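Local coordinates for 2S Albumin protein (Dolichos, PDB 6IX1) that is a seed albumin of the hemopexin-motif type, built as a four-bladed beta-propeller, and probably serves as a seed storage protein, with any ligand-binding role uncertain, at residues 1-9 / 217-225; 162-173 / 185-194. All coordinates share one frame; numbering follows the deposited sequence.

Interaction 1: residues 1-9 / 217-225; sequences ASYINAAFR and PCLRDILPT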
loop_
_atom_site.group_PDB
_atom_site.type_symbol
_atom_site.label_atom_id
_atom_site.label_comp_id
_atom_site.label_asym_id
_atom_site.label_seq_id
_atom_site.Cartn_x
_atom_site.Cartn_y
_atom_site.Cartn_z
ATOM N N ALA A 1 5.169 -19.194 -4.692
ATOM C CA ALA A 1 3.863 -18.720 -4.184
ATOM C C ALA A 1 3.923 -17.201 -3.972
ATOM O O ALA A 1 4.979 -16.670 -3.529
ATOM C CB ALA A 1 3.538 -19.452 -2.915
ATOM N N SER A 2 2.786 -16.542 -4.203
ATOM C CA SER A 2 2.618 -15.071 -4.062
ATOM C C SER A 2 1.605 -14.677 -2.985
ATOM O O SER A 2 0.624 -15.434 -2.754
ATOM C CB SER A 2 2.213 -14.517 -5.374
ATOM O OG SER A 2 2.509 -13.165 -5.371
ATOM N N TYR A 3 1.774 -13.503 -2.391
ATOM C CA TYR A 3 0.969 -13.109 -1.216
ATOM C C TYR A 3 0.242 -11.815 -1.546
ATOM O O TYR A 3 -0.628 -11.840 -2.426
ATOM C CB TYR A 3 1.747 -13.178 0.091
ATOM C CG TYR A 3 2.215 -14.586 0.355
ATOM C CD1 TYR A 3 3.362 -15.085 -0.242
ATOM C CD2 TYR A 3 1.568 -15.384 1.266
ATOM C CE1 TYR A 3 3.771 -16.383 0.003
ATOM C CE2 TYR A 3 2.001 -16.669 1.573
ATOM C CZ TYR A 3 3.098 -17.185 0.916
ATOM O OH TYR A 3 3.516 -18.479 1.155
ATOM N N ILE A 4 0.575 -10.765 -0.826
ATOM C CA ILE A 4 -0.104 -9.463 -0.998
ATOM C C ILE A 4 0.713 -8.558 -1.914
ATOM O O ILE A 4 1.903 -8.320 -1.609
ATOM C CB ILE A 4 -0.469 -8.845 0.357
ATOM C CG1 ILE A 4 -1.415 -9.785 1.120
ATOM C CG2 ILE A 4 -1.071 -7.481 0.209
ATOM C CD1 ILE A 4 -1.673 -9.420 2.593
ATOM N N ASN A 5 0.136 -8.048 -2.975
ATOM C CA ASN A 5 0.805 -7.175 -3.917
ATOM C C ASN A 5 0.554 -5.709 -3.638
ATOM O O ASN A 5 1.405 -4.913 -4.064
ATOM C CB ASN A 5 0.387 -7.459 -5.364
ATOM C CG ASN A 5 0.626 -8.874 -5.735
ATOM O OD1 ASN A 5 -0.272 -9.703 -5.868
ATOM N ND2 ASN A 5 1.875 -9.140 -6.060
ATOM N N ALA A 6 -0.486 -5.315 -2.964
ATOM C CA ALA A 6 -0.717 -3.934 -2.598
ATOM C C ALA A 6 -1.723 -3.842 -1.476
ATOM O O ALA A 6 -2.558 -4.778 -1.344
ATOM C CB ALA A 6 -1.173 -3.139 -3.819
ATOM N N ALA A 7 -1.763 -2.741 -0.780
ATOM C CA ALA A 7 -2.810 -2.506 0.217
ATOM C C ALA A 7 -3.085 -1.029 0.359
ATOM O O ALA A 7 -2.193 -0.174 0.070
ATOM C CB ALA A 7 -2.335 -3.092 1.530
ATOM N N PHE A 8 -4.247 -0.667 0.872
ATOM C CA PHE A 8 -4.462 0.703 1.347
ATOM C C PHE A 8 -5.529 0.716 2.427
ATOM O O PHE A 8 -6.377 -0.194 2.517
ATOM C CB PHE A 8 -4.761 1.670 0.188
ATOM C CG PHE A 8 -6.080 1.538 -0.528
ATOM C CD1 PHE A 8 -7.257 2.027 0.043
ATOM C CD2 PHE A 8 -6.099 0.925 -1.755
ATOM C CE1 PHE A 8 -8.444 1.912 -0.656
ATOM C CE2 PHE A 8 -7.308 0.863 -2.458
ATOM C CZ PHE A 8 -8.477 1.319 -1.884
ATOM N N ARG A 9 -5.442 1.733 3.252
ATOM C CA ARG A 9 -6.320 1.954 4.395
ATOM C C ARG A 9 -7.595 2.654 3.943
ATOM O O ARG A 9 -7.557 3.711 3.291
ATOM C CB ARG A 9 -5.561 2.844 5.408
ATOM C CG ARG A 9 -6.368 3.172 6.633
ATOM C CD ARG A 9 -5.725 4.112 7.597
ATOM N NE ARG A 9 -5.425 5.392 7.002
ATOM C CZ ARG A 9 -4.723 6.347 7.644
ATOM N NH1 ARG A 9 -4.174 6.120 8.798
ATOM N NH2 ARG A 9 -4.479 7.489 6.986
ATOM N N PRO A 217 -4.975 -14.957 9.997
ATOM C CA PRO A 217 -5.451 -16.253 9.572
ATOM C C PRO A 217 -6.725 -16.274 8.719
ATOM O O PRO A 217 -7.001 -17.255 8.051
ATOM C CB PRO A 217 -5.608 -17.045 10.849
ATOM C CG PRO A 217 -5.774 -15.967 11.912
ATOM C CD PRO A 217 -4.880 -14.820 11.453
ATOM N N CYS A 218 -7.431 -15.155 8.696
ATOM C CA CYS A 218 -8.655 -15.094 7.874
ATOM C C CYS A 218 -8.305 -15.184 6.387
ATOM O O CYS A 218 -9.210 -15.418 5.591
ATOM C CB CYS A 218 -9.553 -13.876 8.170
ATOM S SG CYS A 218 -8.852 -12.292 7.554
ATOM N N LEU A 219 -7.026 -15.002 6.040
ATOM C CA LEU A 219 -6.564 -15.075 4.654
ATOM C C LEU A 219 -6.095 -16.470 4.251
ATOM O O LEU A 219 -5.703 -16.601 3.107
ATOM C CB LEU A 219 -5.457 -14.074 4.430
ATOM C CG LEU A 219 -5.838 -12.609 4.707
ATOM C CD1 LEU A 219 -4.619 -11.767 4.451
ATOM C CD2 LEU A 219 -7.065 -12.135 3.906
ATOM N N ARG A 220 -6.193 -17.433 5.168
ATOM C CA ARG A 220 -5.546 -18.730 4.903
ATOM C C ARG A 220 -6.194 -19.560 3.783
ATOM O O ARG A 220 -5.519 -20.483 3.271
ATOM C CB ARG A 220 -5.460 -19.556 6.176
ATOM C CG ARG A 220 -6.769 -20.096 6.677
ATOM C CD ARG A 220 -6.642 -20.671 8.049
ATOM N NE ARG A 220 -7.877 -21.291 8.487
ATOM C CZ ARG A 220 -8.907 -20.595 8.910
ATOM N NH1 ARG A 220 -8.869 -19.266 8.931
ATOM N NH2 ARG A 220 -9.993 -21.222 9.326
ATOM N N ASP A 221 -7.394 -19.271 3.340
ATOM C CA ASP A 221 -8.038 -20.017 2.242
ATOM C C ASP A 221 -7.802 -19.355 0.898
ATOM O O ASP A 221 -8.173 -19.939 -0.153
ATOM C CB ASP A 221 -9.533 -20.242 2.509
ATOM C CG ASP A 221 -9.676 -21.188 3.696
ATOM O OD1 ASP A 221 -8.862 -22.123 3.847
ATOM O OD2 ASP A 221 -10.634 -20.976 4.420
ATOM N N ILE A 222 -7.236 -18.144 0.897
ATOM C CA ILE A 222 -6.999 -17.401 -0.369
ATOM C C ILE A 222 -5.518 -17.210 -0.677
ATOM O O ILE A 222 -5.250 -16.871 -1.817
ATOM C CB ILE A 222 -7.889 -16.144 -0.450
ATOM C CG1 ILE A 222 -7.546 -15.114 0.611
ATOM C CG2 ILE A 222 -9.341 -16.526 -0.402
ATOM C CD1 ILE A 222 -8.244 -13.797 0.379
ATOM N N LEU A 223 -4.645 -17.308 0.319
ATOM C CA LEU A 223 -3.177 -17.153 0.087
ATOM C C LEU A 223 -2.478 -18.444 0.427
ATOM O O LEU A 223 -2.884 -19.179 1.289
ATOM C CB LEU A 223 -2.534 -16.068 0.955
ATOM C CG LEU A 223 -3.028 -14.683 0.581
ATOM C CD1 LEU A 223 -2.528 -13.638 1.566
ATOM C CD2 LEU A 223 -2.695 -14.387 -0.859
ATOM N N PRO A 224 -1.344 -18.757 -0.200
ATOM C CA PRO A 224 -0.817 -17.959 -1.271
ATOM C C PRO A 224 -1.528 -18.213 -2.594
ATOM O O PRO A 224 -2.270 -19.228 -2.719
ATOM C CB PRO A 224 0.602 -18.486 -1.456
ATOM C CG PRO A 224 0.582 -19.896 -0.849
ATOM C CD PRO A 224 -0.503 -19.883 0.203
ATOM N N THR A 225 -1.230 -17.387 -3.593
ATOM C CA THR A 225 -1.607 -17.614 -5.013
ATOM C C THR A 225 -0.377 -18.134 -5.768
ATOM O O THR A 225 0.793 -17.880 -5.486
ATOM C CB THR A 225 -2.075 -16.348 -5.738
ATOM O OG1 THR A 225 -2.906 -15.549 -4.890
ATOM C CG2 THR A 225 -2.764 -16.737 -7.026
#

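Interaction 2: residues 162-173 / 185-194; sequences LKGTIFESGIDA and LFKGAQYVRI. With SO4 (sulfate ion), chain D.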
loop_
_atom_site.group_PDB
_atom_site.type_symbol
_atom_site.label_atom_id
_atom_site.label_comp_id
_atom_site.label_asym_id
_atom_site.label_seq_id
_atom_site.Cartn_x
_atom_site.Cartn_y
_atom_site.Cartn_z
ATOM N N LEU A 162 14.728 -1.521 10.779
ATOM C CA LEU A 162 14.548 -2.655 9.851
ATOM C C LEU A 162 15.875 -3.279 9.388
ATOM O O LEU A 162 15.853 -4.280 8.717
ATOM C CB LEU A 162 13.805 -2.181 8.592
ATOM C CG LEU A 162 12.410 -1.652 8.850
ATOM C CD1 LEU A 162 11.807 -1.186 7.523
ATOM C CD2 LEU A 162 11.515 -2.727 9.436
ATOM N N LYS A 163 16.990 -2.711 9.832
ATOM C CA LYS A 163 18.291 -3.343 9.556
ATOM C C LYS A 163 18.288 -4.756 10.122
ATOM O O LYS A 163 17.895 -5.028 11.244
ATOM C CB LYS A 163 19.438 -2.547 10.160
ATOM C CG LYS A 163 19.667 -1.233 9.426
ATOM C CD LYS A 163 20.747 -0.361 10.073
ATOM C CE LYS A 163 21.091 0.880 9.323
ATOM N NZ LYS A 163 22.350 1.425 9.719
ATOM N N GLY A 164 18.816 -5.695 9.321
ATOM C CA GLY A 164 18.905 -7.087 9.683
ATOM C C GLY A 164 17.650 -7.864 9.424
ATOM O O GLY A 164 17.490 -8.995 9.918
ATOM N N THR A 165 16.630 -7.241 8.839
ATOM C CA THR A 165 15.372 -7.871 8.442
ATOM C C THR A 165 15.300 -7.842 6.927
ATOM O O THR A 165 15.919 -6.951 6.317
ATOM C CB THR A 165 14.118 -7.239 9.040
ATOM O OG1 THR A 165 13.766 -6.047 8.319
ATOM C CG2 THR A 165 14.249 -7.014 10.540
ATOM N N ILE A 166 14.400 -8.634 6.342
ATOM C CA ILE A 166 14.320 -8.632 4.851
ATOM C C ILE A 166 13.740 -7.315 4.359
ATOM O O ILE A 166 14.013 -6.923 3.159
ATOM C CB ILE A 166 13.528 -9.804 4.320
ATOM C CG1 ILE A 166 13.705 -9.973 2.814
ATOM C CG2 ILE A 166 12.106 -9.709 4.789
ATOM C CD1 ILE A 166 15.164 -10.219 2.319
ATOM N N PHE A 167 13.074 -6.563 5.227
ATOM C CA PHE A 167 12.473 -5.317 4.751
ATOM C C PHE A 167 13.571 -4.334 4.334
ATOM O O PHE A 167 13.241 -3.334 3.690
ATOM C CB PHE A 167 11.538 -4.750 5.788
ATOM C CG PHE A 167 10.440 -5.709 6.141
ATOM C CD1 PHE A 167 9.317 -5.776 5.334
ATOM C CD2 PHE A 167 10.511 -6.547 7.228
ATOM C CE1 PHE A 167 8.313 -6.685 5.617
ATOM C CE2 PHE A 167 9.487 -7.459 7.488
ATOM C CZ PHE A 167 8.459 -7.563 6.626
ATOM N N GLU A 168 14.782 -4.489 4.848
ATOM C CA GLU A 168 15.879 -3.581 4.486
ATOM C C GLU A 168 16.104 -3.545 2.953
ATOM O O GLU A 168 16.553 -2.484 2.483
ATOM C CB GLU A 168 17.150 -3.936 5.280
ATOM C CG GLU A 168 17.820 -5.122 4.772
ATOM C CD GLU A 168 18.943 -5.704 5.591
ATOM O OE1 GLU A 168 19.321 -5.080 6.630
ATOM O OE2 GLU A 168 19.318 -6.891 5.240
ATOM N N SER A 169 15.772 -4.623 2.248
ATOM C CA SER A 169 16.037 -4.768 0.802
ATOM C C SER A 169 14.817 -4.462 -0.061
ATOM O O SER A 169 14.933 -4.473 -1.261
ATOM C CB SER A 169 16.508 -6.184 0.563
ATOM O OG SER A 169 15.436 -7.147 0.690
ATOM N N GLY A 170 13.676 -4.148 0.574
ATOM C CA GLY A 170 12.438 -3.839 -0.172
ATOM C C GLY A 170 11.205 -4.377 0.504
ATOM O O GLY A 170 11.289 -5.210 1.412
ATOM N N ILE A 171 10.114 -3.754 0.101
ATOM C CA ILE A 171 8.750 -3.987 0.658
ATOM C C ILE A 171 7.839 -4.291 -0.535
ATOM O O ILE A 171 7.889 -3.584 -1.522
ATOM C CB ILE A 171 8.310 -2.751 1.480
ATOM C CG1 ILE A 171 9.328 -2.475 2.597
ATOM C CG2 ILE A 171 6.909 -2.910 1.993
ATOM C CD1 ILE A 171 9.119 -1.231 3.388
ATOM N N ASP A 172 7.012 -5.364 -0.441
ATOM C CA ASP A 172 6.041 -5.731 -1.487
ATOM C C ASP A 172 4.707 -4.992 -1.335
ATOM O O ASP A 172 4.027 -4.792 -2.333
ATOM C CB ASP A 172 5.790 -7.227 -1.508
ATOM C CG ASP A 172 6.978 -8.006 -2.045
ATOM O OD1 ASP A 172 7.786 -7.456 -2.813
ATOM O OD2 ASP A 172 7.106 -9.167 -1.634
ATOM N N ALA A 173 4.283 -4.695 -0.093
ATOM C CA ALA A 173 2.987 -4.028 0.099
ATOM C C ALA A 173 3.002 -3.403 1.484
ATOM O O ALA A 173 3.788 -3.860 2.356
ATOM C CB ALA A 173 1.806 -5.003 -0.034
ATOM N N LEU A 185 3.934 -3.695 7.067
ATOM C CA LEU A 185 4.852 -3.867 5.903
ATOM C C LEU A 185 4.807 -5.381 5.581
ATOM O O LEU A 185 4.890 -6.225 6.461
ATOM C CB LEU A 185 6.301 -3.483 6.266
ATOM C CG LEU A 185 6.476 -2.132 6.952
ATOM C CD1 LEU A 185 7.971 -1.939 7.182
ATOM C CD2 LEU A 185 5.961 -0.995 6.059
ATOM N N PHE A 186 4.684 -5.648 4.305
ATOM C CA PHE A 186 4.599 -7.029 3.813
ATOM C C PHE A 186 5.737 -7.282 2.806
ATOM O O PHE A 186 6.039 -6.447 1.992
ATOM C CB PHE A 186 3.276 -7.247 3.061
ATOM C CG PHE A 186 2.054 -7.043 3.906
ATOM C CD1 PHE A 186 1.486 -5.831 4.088
ATOM C CD2 PHE A 186 1.517 -8.077 4.600
ATOM C CE1 PHE A 186 0.390 -5.675 4.933
ATOM C CE2 PHE A 186 0.461 -8.003 5.487
ATOM C CZ PHE A 186 -0.117 -6.765 5.631
ATOM N N LYS A 187 6.308 -8.455 2.876
ATOM C CA LYS A 187 7.403 -8.858 1.975
ATOM C C LYS A 187 7.292 -10.377 1.812
ATOM O O LYS A 187 7.457 -11.122 2.805
ATOM C CB LYS A 187 8.773 -8.460 2.525
ATOM C CG LYS A 187 10.019 -8.947 1.789
ATOM C CD LYS A 187 10.111 -8.296 0.517
ATOM C CE LYS A 187 11.545 -8.249 -0.059
ATOM N NZ LYS A 187 12.713 -7.576 0.655
ATOM N N GLY A 188 6.955 -10.784 0.601
ATOM C CA GLY A 188 6.641 -12.180 0.330
ATOM C C GLY A 188 5.626 -12.731 1.294
ATOM O O GLY A 188 4.578 -12.090 1.471
ATOM N N ALA A 189 6.021 -13.790 1.974
ATOM C CA ALA A 189 5.143 -14.540 2.901
ATOM C C ALA A 189 4.999 -13.883 4.284
ATOM O O ALA A 189 4.163 -14.346 5.093
ATOM C CB ALA A 189 5.756 -15.917 3.050
ATOM N N GLN A 190 5.755 -12.832 4.549
ATOM C CA GLN A 190 5.978 -12.310 5.923
ATOM C C GLN A 190 5.476 -10.864 6.007
ATOM O O GLN A 190 5.304 -10.144 5.012
ATOM C CB GLN A 190 7.476 -12.263 6.279
ATOM C CG GLN A 190 8.225 -13.544 6.487
ATOM C CD GLN A 190 9.687 -13.236 6.677
ATOM O OE1 GLN A 190 10.304 -12.376 5.982
ATOM N NE2 GLN A 190 10.220 -13.991 7.593
ATOM N N TYR A 191 5.279 -10.470 7.229
ATOM C CA TYR A 191 4.948 -9.081 7.533
ATOM C C TYR A 191 5.504 -8.643 8.876
ATOM O O TYR A 191 5.911 -9.466 9.691
ATOM C CB TYR A 191 3.439 -8.809 7.521
ATOM C CG TYR A 191 2.649 -9.133 8.773
ATOM C CD1 TYR A 191 2.522 -10.423 9.214
ATOM C CD2 TYR A 191 2.184 -8.124 9.561
ATOM C CE1 TYR A 191 1.807 -10.718 10.363
ATOM C CE2 TYR A 191 1.431 -8.363 10.697
ATOM C CZ TYR A 191 1.241 -9.683 11.065
ATOM O OH TYR A 191 0.471 -10.064 12.133
ATOM N N VAL A 192 5.488 -7.365 9.093
ATOM C CA VAL A 192 5.747 -6.772 10.397
ATOM C C VAL A 192 4.904 -5.520 10.589
ATOM O O VAL A 192 4.528 -4.882 9.625
ATOM C CB VAL A 192 7.246 -6.440 10.562
ATOM C CG1 VAL A 192 7.680 -5.272 9.687
ATOM C CG2 VAL A 192 7.646 -6.272 12.011
ATOM N N ARG A 193 4.633 -5.256 11.869
ATOM C CA ARG A 193 3.924 -4.060 12.254
ATOM C C ARG A 193 4.954 -3.131 12.869
ATOM O O ARG A 193 5.724 -3.551 13.719
ATOM C CB ARG A 193 2.802 -4.370 13.208
ATOM C CG ARG A 193 2.049 -3.139 13.697
ATOM C CD ARG A 193 0.750 -3.449 14.349
ATOM N NE ARG A 193 0.904 -4.354 15.469
ATOM C CZ ARG A 193 0.234 -4.323 16.643
ATOM N NH1 ARG A 193 -0.492 -3.266 16.981
ATOM N NH2 ARG A 193 0.318 -5.351 17.480
ATOM N N ILE A 194 4.928 -1.872 12.406
ATOM C CA ILE A 194 5.850 -0.862 12.950
ATOM C C ILE A 194 5.024 0.288 13.516
ATOM O O ILE A 194 3.949 0.567 13.098
ATOM C CB ILE A 194 6.854 -0.378 11.873
ATOM C CG1 ILE A 194 6.161 0.425 10.781
ATOM C CG2 ILE A 194 7.679 -1.541 11.364
ATOM C CD1 ILE A 194 7.197 1.136 9.883
HETATM S S SO4 D . -1.059 -7.519 14.078
HETATM O O1 SO4 D . -1.463 -8.384 15.130
HETATM O O2 SO4 D . -1.681 -6.265 14.329
HETATM O O3 SO4 D . -1.499 -7.991 12.867
HETATM O O4 SO4 D . 0.365 -7.360 13.994
#

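Interaction 1: residues 1-9 / 217-225
Ser2 and Thr225 join the two ends of the chain through a pair of backbone hydrogen bonds. Ser2 N gives its hydrogen to Thr225 O at 2.7 Å. Thr225 N returns one to Ser2 O at 2.8 Å. Both donors lie in the plane of the carbonyl they meet, and both bonds are fairly straight, with N-H...O angles of 162° and 161°. Just beside them, Pro224, joined to Leu223 by a cis peptide bond, sits against one face of the Tyr3 ring. Pro224 CB lies 3.9 Å from the Tyr3 ring centroid, a CH-pi contact displaced toward the rim. Ala1 CB presses on Pro224 CB at 3.4 Å, a tight carbon contact. Deeper in, leucine and isoleucine side chains take over. Leu223 CD2 rests beside the carbonyl Tyr3 O at 3.6 Å. The apolar contact is made by Leu223 CD1, which meets Ile4 CG1 at 4.0 Å. CG1 of Ile4 stands anti to the carbonyl carbon (chi1 -60°), and from there CD1 runs on to Leu219 CD1. Leu219 O accepts from both Ile222 N and Leu223 N in the turn that leads to Leu223. Outward from this, Ile4 rests on Phe18 of strand 15-20, and Leu219 packs on Val25 and Val27 of strand 23-28. The C-terminal tail, which follows helix 212-215, is thus laid against the N-terminal lead into strand 6-9, beside the first sheet.

Interaction 2: residues 162-173 / 185-194
The Lys187 side chain leaves the strand with CG opposite the backbone N (chi1 173°), then bends at chi2 and at chi4, turning NZ back into the 3-10 turn and loop of residues 166-170. There Lys187 NZ gives hydrogen bonds to Ser169 OG at 2.8 Å and to Gly170 O at 2.9 Å, the latter from above the carbonyl plane. A weak third bond goes to Ile166 O. Lys187 CG passes Ile166 CG2, and Lys187 CB lies 3.6 Å from Phe167 CE1. With an alanine here, Ser169 OG and Gly170 O would probably lose their shared ammonium donor, and a gap is likely to open beside Ile166 CG2. Phe167 has CG anti to the carbonyl carbon (chi1 -59°), and its ring reaches the hairpin with an edge toward the backbone at Phe186 and Gln190. Val192 CG1 makes a CH-pi contact over one face, 4.0 Å from the Phe167 ring centroid and toward the rim; Ile166 CG2 lies over the opposite face. Leu185 CD1 meets Leu162 CD1 tip to tip and also touches Ile171 CD1. Asp172 OD2 accepts from Gly188 N at 2.8 Å, on its anti side, somewhat out of the carboxylate plane, tying the loop to the hairpin's type II' turn. Phe186 O accepts from both Asp172 N and Ala173 N, while Phe186 N bonds to Ala173 O. Tyr191 OH donates to O3 of a sulfate, probably from the crystallisation liquor. Asp172 and Ala173 opposite Phe186 form a classic beta bulge, at the start of the first strand of a propeller blade of hemopexin type.

Interaction 2 is mostly buried and works within the last sheet: it packs the loop before strand 173-176 against the hairpin of strands 182-187 and 190-195. Interaction 1 is smaller and partly exposed, and it brings together the two ends of the chain beside the first sheet. Both use backbone hydrogen bonds. Interaction 1 joins them to proline-tyrosine CH-pi packing; interaction 2 also has a lysine ammonium and an aspartate beside its aromatic and aliphatic packing. The two meet directly. Tyr3 packs on Gly188 and Ala189 at the hairpin turn, and Ala173 CB touches Ile4 O and Ala6 N. The first and last blades thus lie side by side as the ring closes.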